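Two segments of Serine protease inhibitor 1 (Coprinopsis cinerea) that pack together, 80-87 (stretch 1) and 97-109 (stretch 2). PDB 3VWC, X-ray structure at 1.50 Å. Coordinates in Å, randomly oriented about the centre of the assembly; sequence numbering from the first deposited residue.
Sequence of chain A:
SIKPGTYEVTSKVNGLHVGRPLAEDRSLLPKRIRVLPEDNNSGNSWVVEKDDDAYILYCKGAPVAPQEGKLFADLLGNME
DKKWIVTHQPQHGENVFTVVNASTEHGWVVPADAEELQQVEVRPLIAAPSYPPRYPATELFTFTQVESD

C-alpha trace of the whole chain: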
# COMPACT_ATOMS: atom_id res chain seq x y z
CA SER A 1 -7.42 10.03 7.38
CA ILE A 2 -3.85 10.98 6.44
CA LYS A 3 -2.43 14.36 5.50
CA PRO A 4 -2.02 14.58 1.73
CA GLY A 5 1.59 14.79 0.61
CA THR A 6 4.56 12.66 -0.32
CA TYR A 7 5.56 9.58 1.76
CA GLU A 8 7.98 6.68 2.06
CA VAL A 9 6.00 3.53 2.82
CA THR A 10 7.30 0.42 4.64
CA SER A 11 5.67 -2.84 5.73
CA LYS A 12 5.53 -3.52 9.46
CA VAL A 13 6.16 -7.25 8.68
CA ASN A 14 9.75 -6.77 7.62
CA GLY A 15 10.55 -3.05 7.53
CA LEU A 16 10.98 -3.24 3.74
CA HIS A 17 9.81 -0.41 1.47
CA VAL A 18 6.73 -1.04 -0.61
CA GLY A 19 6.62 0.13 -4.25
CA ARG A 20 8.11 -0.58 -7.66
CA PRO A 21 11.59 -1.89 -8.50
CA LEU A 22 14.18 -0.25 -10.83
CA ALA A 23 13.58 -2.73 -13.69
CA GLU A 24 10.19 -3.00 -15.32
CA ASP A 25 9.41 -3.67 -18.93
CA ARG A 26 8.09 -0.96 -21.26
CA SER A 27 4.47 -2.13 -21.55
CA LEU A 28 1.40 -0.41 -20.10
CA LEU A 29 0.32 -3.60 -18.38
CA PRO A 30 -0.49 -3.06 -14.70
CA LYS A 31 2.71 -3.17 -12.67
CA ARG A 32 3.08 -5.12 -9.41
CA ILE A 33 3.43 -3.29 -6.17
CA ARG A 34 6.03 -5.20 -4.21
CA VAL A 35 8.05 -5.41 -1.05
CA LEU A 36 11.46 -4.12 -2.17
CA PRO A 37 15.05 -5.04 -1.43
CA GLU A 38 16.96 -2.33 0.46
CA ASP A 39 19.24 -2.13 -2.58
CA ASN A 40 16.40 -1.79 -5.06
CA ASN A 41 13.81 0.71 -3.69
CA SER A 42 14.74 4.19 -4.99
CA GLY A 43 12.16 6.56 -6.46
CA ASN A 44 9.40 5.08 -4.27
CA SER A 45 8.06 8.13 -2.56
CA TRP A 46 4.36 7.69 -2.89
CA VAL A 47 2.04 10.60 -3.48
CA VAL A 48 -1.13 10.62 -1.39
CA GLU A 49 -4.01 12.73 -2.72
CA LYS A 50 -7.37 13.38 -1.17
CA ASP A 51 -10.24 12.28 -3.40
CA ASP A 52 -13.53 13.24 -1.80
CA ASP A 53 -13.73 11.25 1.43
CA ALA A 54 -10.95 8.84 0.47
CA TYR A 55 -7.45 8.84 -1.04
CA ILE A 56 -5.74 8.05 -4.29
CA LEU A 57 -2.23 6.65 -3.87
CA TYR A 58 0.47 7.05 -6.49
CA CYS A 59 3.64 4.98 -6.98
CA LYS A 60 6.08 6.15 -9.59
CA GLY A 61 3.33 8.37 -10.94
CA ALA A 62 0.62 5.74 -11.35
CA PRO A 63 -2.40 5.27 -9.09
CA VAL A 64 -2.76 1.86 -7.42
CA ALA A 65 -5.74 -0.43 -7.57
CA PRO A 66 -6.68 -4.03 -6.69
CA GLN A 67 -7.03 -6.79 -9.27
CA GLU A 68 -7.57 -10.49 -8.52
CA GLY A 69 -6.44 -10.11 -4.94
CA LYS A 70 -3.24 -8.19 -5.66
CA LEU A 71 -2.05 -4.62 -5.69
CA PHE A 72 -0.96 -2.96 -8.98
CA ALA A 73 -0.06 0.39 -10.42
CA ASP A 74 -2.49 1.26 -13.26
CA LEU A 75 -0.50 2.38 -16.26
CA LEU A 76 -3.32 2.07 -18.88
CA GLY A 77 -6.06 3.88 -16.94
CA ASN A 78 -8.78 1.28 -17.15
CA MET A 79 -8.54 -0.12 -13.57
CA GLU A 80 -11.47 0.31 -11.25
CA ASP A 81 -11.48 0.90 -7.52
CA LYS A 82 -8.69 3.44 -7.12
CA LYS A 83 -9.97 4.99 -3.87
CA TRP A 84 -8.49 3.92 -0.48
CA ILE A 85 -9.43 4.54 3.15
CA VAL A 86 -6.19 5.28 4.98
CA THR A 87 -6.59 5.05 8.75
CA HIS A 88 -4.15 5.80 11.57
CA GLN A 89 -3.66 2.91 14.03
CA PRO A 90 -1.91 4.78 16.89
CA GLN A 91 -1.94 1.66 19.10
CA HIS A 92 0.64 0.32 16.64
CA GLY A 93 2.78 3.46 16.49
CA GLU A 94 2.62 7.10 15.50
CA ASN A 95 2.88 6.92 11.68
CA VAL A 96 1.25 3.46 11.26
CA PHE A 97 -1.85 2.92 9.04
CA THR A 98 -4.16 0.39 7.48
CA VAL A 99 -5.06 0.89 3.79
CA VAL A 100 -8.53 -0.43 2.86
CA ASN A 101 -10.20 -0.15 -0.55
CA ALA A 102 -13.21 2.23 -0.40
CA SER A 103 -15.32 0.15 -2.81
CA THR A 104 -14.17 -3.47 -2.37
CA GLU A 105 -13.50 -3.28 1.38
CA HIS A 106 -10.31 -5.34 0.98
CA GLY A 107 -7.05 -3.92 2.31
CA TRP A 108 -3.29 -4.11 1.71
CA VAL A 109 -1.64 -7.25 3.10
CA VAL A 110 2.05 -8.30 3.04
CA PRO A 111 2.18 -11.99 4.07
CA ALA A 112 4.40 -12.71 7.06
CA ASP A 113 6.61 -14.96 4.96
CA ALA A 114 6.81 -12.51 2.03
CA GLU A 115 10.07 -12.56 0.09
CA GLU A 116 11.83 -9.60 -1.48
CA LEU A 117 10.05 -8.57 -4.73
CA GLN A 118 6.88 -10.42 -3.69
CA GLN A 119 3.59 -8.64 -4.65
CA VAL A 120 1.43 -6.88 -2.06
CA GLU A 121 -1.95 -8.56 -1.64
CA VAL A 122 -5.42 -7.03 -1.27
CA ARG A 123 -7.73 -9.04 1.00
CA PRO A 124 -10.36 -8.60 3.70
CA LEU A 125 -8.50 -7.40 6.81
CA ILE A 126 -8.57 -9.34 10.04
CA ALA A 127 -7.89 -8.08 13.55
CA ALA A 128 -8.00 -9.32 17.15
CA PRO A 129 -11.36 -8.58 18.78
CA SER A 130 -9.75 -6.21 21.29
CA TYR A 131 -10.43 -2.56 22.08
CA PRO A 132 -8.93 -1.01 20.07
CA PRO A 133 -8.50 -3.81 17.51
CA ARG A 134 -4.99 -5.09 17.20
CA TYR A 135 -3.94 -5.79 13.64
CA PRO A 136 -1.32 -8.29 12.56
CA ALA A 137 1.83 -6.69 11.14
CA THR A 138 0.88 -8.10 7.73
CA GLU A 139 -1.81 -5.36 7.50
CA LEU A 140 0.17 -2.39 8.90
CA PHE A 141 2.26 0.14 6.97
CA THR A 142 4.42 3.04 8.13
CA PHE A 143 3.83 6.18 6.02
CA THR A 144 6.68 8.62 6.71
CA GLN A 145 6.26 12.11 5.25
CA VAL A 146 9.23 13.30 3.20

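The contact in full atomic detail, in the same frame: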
# COMPACT_ATOMS: atom_id res chain seq x y z
N GLU A 80 -10.45 -0.20 -12.13
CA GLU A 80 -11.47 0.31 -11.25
C GLU A 80 -10.98 0.26 -9.81
O GLU A 80 -9.91 -0.30 -9.51
CB GLU A 80 -12.76 -0.51 -11.40
CG GLU A 80 -13.52 -0.24 -12.72
CD GLU A 80 -13.76 1.27 -12.99
OE1 GLU A 80 -14.45 1.94 -12.18
OE2 GLU A 80 -13.29 1.79 -14.04
N ASP A 81 -11.70 0.98 -8.96
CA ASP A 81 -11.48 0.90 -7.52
C ASP A 81 -10.15 1.50 -7.08
O ASP A 81 -9.43 0.90 -6.26
CB ASP A 81 -11.63 -0.54 -7.05
CG ASP A 81 -12.90 -1.18 -7.55
OD1 ASP A 81 -14.01 -0.69 -7.26
OD2 ASP A 81 -12.81 -2.26 -8.16
N LYS A 82 -9.90 2.75 -7.46
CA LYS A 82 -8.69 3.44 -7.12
C LYS A 82 -8.72 4.23 -5.81
O LYS A 82 -7.76 4.85 -5.45
CB LYS A 82 -8.27 4.40 -8.25
CG LYS A 82 -8.07 3.71 -9.57
CD LYS A 82 -7.35 4.63 -10.55
CE LYS A 82 -7.27 3.99 -11.93
NZ LYS A 82 -7.13 5.05 -12.98
N LYS A 83 -9.85 4.20 -5.11
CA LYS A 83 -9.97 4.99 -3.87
C LYS A 83 -9.72 4.10 -2.65
O LYS A 83 -10.18 2.98 -2.58
CB LYS A 83 -11.41 5.57 -3.76
CG LYS A 83 -11.66 6.82 -4.60
CD LYS A 83 -13.14 7.28 -4.40
CE LYS A 83 -13.45 8.59 -5.10
NZ LYS A 83 -14.62 9.33 -4.51
N TRP A 84 -8.92 4.63 -1.73
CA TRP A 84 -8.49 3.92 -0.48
C TRP A 84 -8.81 4.73 0.77
O TRP A 84 -8.70 5.98 0.78
CB TRP A 84 -6.96 3.70 -0.52
CG TRP A 84 -6.54 2.90 -1.74
CD1 TRP A 84 -6.19 3.40 -2.96
CD2 TRP A 84 -6.52 1.47 -1.87
NE1 TRP A 84 -5.91 2.37 -3.83
CE2 TRP A 84 -6.10 1.17 -3.19
CE3 TRP A 84 -6.80 0.41 -0.97
CZ2 TRP A 84 -5.99 -0.14 -3.66
CZ3 TRP A 84 -6.68 -0.92 -1.46
CH2 TRP A 84 -6.23 -1.17 -2.80
N ILE A 85 -9.18 3.98 1.81
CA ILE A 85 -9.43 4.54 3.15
C ILE A 85 -8.13 4.27 3.93
O ILE A 85 -7.68 3.10 4.07
CB ILE A 85 -10.64 3.84 3.80
CG1 ILE A 85 -11.91 4.01 2.93
CG2 ILE A 85 -10.88 4.33 5.27
CD1 ILE A 85 -12.34 5.43 2.67
N VAL A 86 -7.48 5.35 4.34
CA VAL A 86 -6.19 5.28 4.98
C VAL A 86 -6.38 5.71 6.44
O VAL A 86 -6.78 6.84 6.71
CB VAL A 86 -5.14 6.11 4.27
CG1 VAL A 86 -3.79 5.97 4.96
CG2 VAL A 86 -5.03 5.71 2.75
N THR A 87 -6.17 4.77 7.37
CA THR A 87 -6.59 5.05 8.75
C THR A 87 -5.39 4.90 9.69
O THR A 87 -4.77 3.82 9.74
CB THR A 87 -7.65 4.03 9.17
OG1 THR A 87 -8.76 4.05 8.24
CG2 THR A 87 -8.23 4.43 10.53
N PHE A 97 -0.53 2.85 9.68
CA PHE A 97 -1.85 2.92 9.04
C PHE A 97 -2.28 1.56 8.56
O PHE A 97 -1.44 0.74 8.16
CB PHE A 97 -1.75 3.84 7.79
CG PHE A 97 -1.44 5.28 8.13
CD1 PHE A 97 -0.12 5.69 8.32
CD2 PHE A 97 -2.48 6.19 8.32
CE1 PHE A 97 0.16 7.01 8.72
CE2 PHE A 97 -2.17 7.56 8.54
CZ PHE A 97 -0.88 7.95 8.77
N THR A 98 -3.59 1.38 8.42
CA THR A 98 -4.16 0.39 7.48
C THR A 98 -4.61 1.11 6.20
O THR A 98 -4.87 2.32 6.20
CB THR A 98 -5.38 -0.35 8.08
OG1 THR A 98 -6.30 0.65 8.58
CG2 THR A 98 -4.90 -1.19 9.28
N VAL A 99 -4.67 0.34 5.10
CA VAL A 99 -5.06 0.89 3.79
C VAL A 99 -6.13 -0.04 3.25
O VAL A 99 -5.82 -1.20 2.90
CB VAL A 99 -3.86 0.96 2.81
CG1 VAL A 99 -4.31 1.59 1.51
CG2 VAL A 99 -2.73 1.74 3.43
N VAL A 100 -7.40 0.42 3.21
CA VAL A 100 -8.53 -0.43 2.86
C VAL A 100 -9.29 0.13 1.66
O VAL A 100 -9.54 1.32 1.57
CB VAL A 100 -9.52 -0.60 4.05
CG1 VAL A 100 -10.70 -1.48 3.66
CG2 VAL A 100 -8.78 -1.31 5.18
N ASN A 101 -9.56 -0.70 0.66
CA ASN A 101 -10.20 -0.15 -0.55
C ASN A 101 -11.60 0.39 -0.19
O ASN A 101 -12.39 -0.34 0.40
CB ASN A 101 -10.29 -1.22 -1.65
CG ASN A 101 -10.50 -0.61 -3.00
OD1 ASN A 101 -9.53 -0.31 -3.74
ND2 ASN A 101 -11.75 -0.58 -3.41
N ALA A 102 -11.92 1.58 -0.70
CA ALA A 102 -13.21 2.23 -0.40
C ALA A 102 -14.42 1.50 -0.99
O ALA A 102 -15.52 1.56 -0.42
CB ALA A 102 -13.18 3.67 -0.87
N SER A 103 -14.23 0.85 -2.14
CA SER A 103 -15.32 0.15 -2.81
C SER A 103 -15.35 -1.35 -2.56
O SER A 103 -16.42 -1.92 -2.30
CB SER A 103 -15.36 0.52 -4.29
OG SER A 103 -14.13 0.19 -4.91
N THR A 104 -14.18 -2.02 -2.52
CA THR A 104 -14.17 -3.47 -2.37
C THR A 104 -14.10 -3.93 -0.91
O THR A 104 -14.37 -5.09 -0.62
CB THR A 104 -13.02 -4.13 -3.13
OG1 THR A 104 -11.77 -3.78 -2.49
CG2 THR A 104 -12.96 -3.66 -4.59
N GLU A 105 -13.66 -3.03 -0.04
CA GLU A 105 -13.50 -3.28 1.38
C GLU A 105 -12.38 -4.26 1.73
O GLU A 105 -12.30 -4.76 2.85
CB GLU A 105 -14.84 -3.66 2.06
CG GLU A 105 -15.91 -2.62 1.78
CD GLU A 105 -17.21 -2.92 2.47
OE1 GLU A 105 -17.37 -4.06 2.99
OE2 GLU A 105 -18.06 -2.01 2.51
N HIS A 106 -11.47 -4.46 0.76
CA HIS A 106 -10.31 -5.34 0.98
C HIS A 106 -9.10 -4.44 1.09
O HIS A 106 -9.00 -3.41 0.44
CB HIS A 106 -10.16 -6.26 -0.22
CG HIS A 106 -11.25 -7.27 -0.34
ND1 HIS A 106 -11.26 -8.25 -1.31
CD2 HIS A 106 -12.36 -7.46 0.41
CE1 HIS A 106 -12.34 -9.00 -1.16
NE2 HIS A 106 -13.02 -8.55 -0.11
N GLY A 107 -8.14 -4.81 1.96
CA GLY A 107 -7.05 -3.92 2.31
C GLY A 107 -5.68 -4.50 1.94
O GLY A 107 -5.57 -5.69 1.64
N TRP A 108 -4.64 -3.67 2.06
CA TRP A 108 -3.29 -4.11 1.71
C TRP A 108 -2.84 -5.15 2.73
O TRP A 108 -2.93 -4.91 3.97
CB TRP A 108 -2.33 -2.94 1.72
CG TRP A 108 -2.49 -1.88 0.66
CD1 TRP A 108 -3.55 -1.70 -0.21
CD2 TRP A 108 -1.58 -0.84 0.43
NE1 TRP A 108 -3.31 -0.61 -1.00
CE2 TRP A 108 -2.13 -0.03 -0.61
CE3 TRP A 108 -0.35 -0.46 1.03
CZ2 TRP A 108 -1.47 1.13 -1.06
CZ3 TRP A 108 0.32 0.70 0.55
CH2 TRP A 108 -0.25 1.46 -0.50
N VAL A 109 -2.20 -6.20 2.23
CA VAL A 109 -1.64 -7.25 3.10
C VAL A 109 -0.28 -7.73 2.55
O VAL A 109 -0.12 -8.05 1.35
CB VAL A 109 -2.58 -8.49 3.19
CG1 VAL A 109 -1.95 -9.60 4.03
CG2 VAL A 109 -3.93 -8.08 3.78
O HOH W 1 -12.15 2.25 -4.57
O HOH W 2 -8.00 1.95 6.63

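The two stretches pair as antiparallel strands. The strand through Ile 85 and Thr 87 runs against Phe 97 to Asn 101, with 160° between the strand directions. At two positions the backbone bonds are reciprocal. Ile 85 N donates to Val 100 O at 2.7 Å, and Val 100 N returns to Ile 85 O at 2.8 Å. Thr 87 N donates to Thr 98 O at 3.0 Å, and Thr 98 N returns to Thr 87 O, also at 3.0 Å. Just beyond this ladder, Ala 102 N donates to Lys 83 O at 2.9 Å. Trp 84 and Val 86 sit at non-hydrogen-bonded positions, where the strands come closer; their CA atoms approach Val 100 O and Thr 98 O, each at 3.5 Å.

Some acceptors take a second donor. Water 1 donates to Lys 83 O and to Ser 103 OG, both at 2.9 Å, and so links the stretches. Water 2 donates to Ile 85 O at 2.8 Å. It also hydrogen-bonds Thr 87 OG1 at 2.8 Å and Thr 98 OG1 at 2.9 Å, joining two hydroxyls on the same sheet face. Past the strand end, Ser 103 OG donates to Asp 81 OD1 in a short bond of 2.5 Å.

Asn 101 N is satisfied within its own stretch by His 106 O at 2.8 Å, and Trp 108 N by Val 99 O at 2.9 Å. The edge of Trp 108 meets the face of Trp 84; the six-membered ring of Trp 84 and the five-membered ring of Trp 108 have centroids 4.5 Å apart and planes at 75°. Trp 84 NE1 is hydrogen-bonded elsewhere in the structure. Apolar side chains also meet: Trp 84 CE3 lies 3.7 Å from Val 99 CG1, and Val 86 CG1 lies 3.6 Å from Phe 97 CD2.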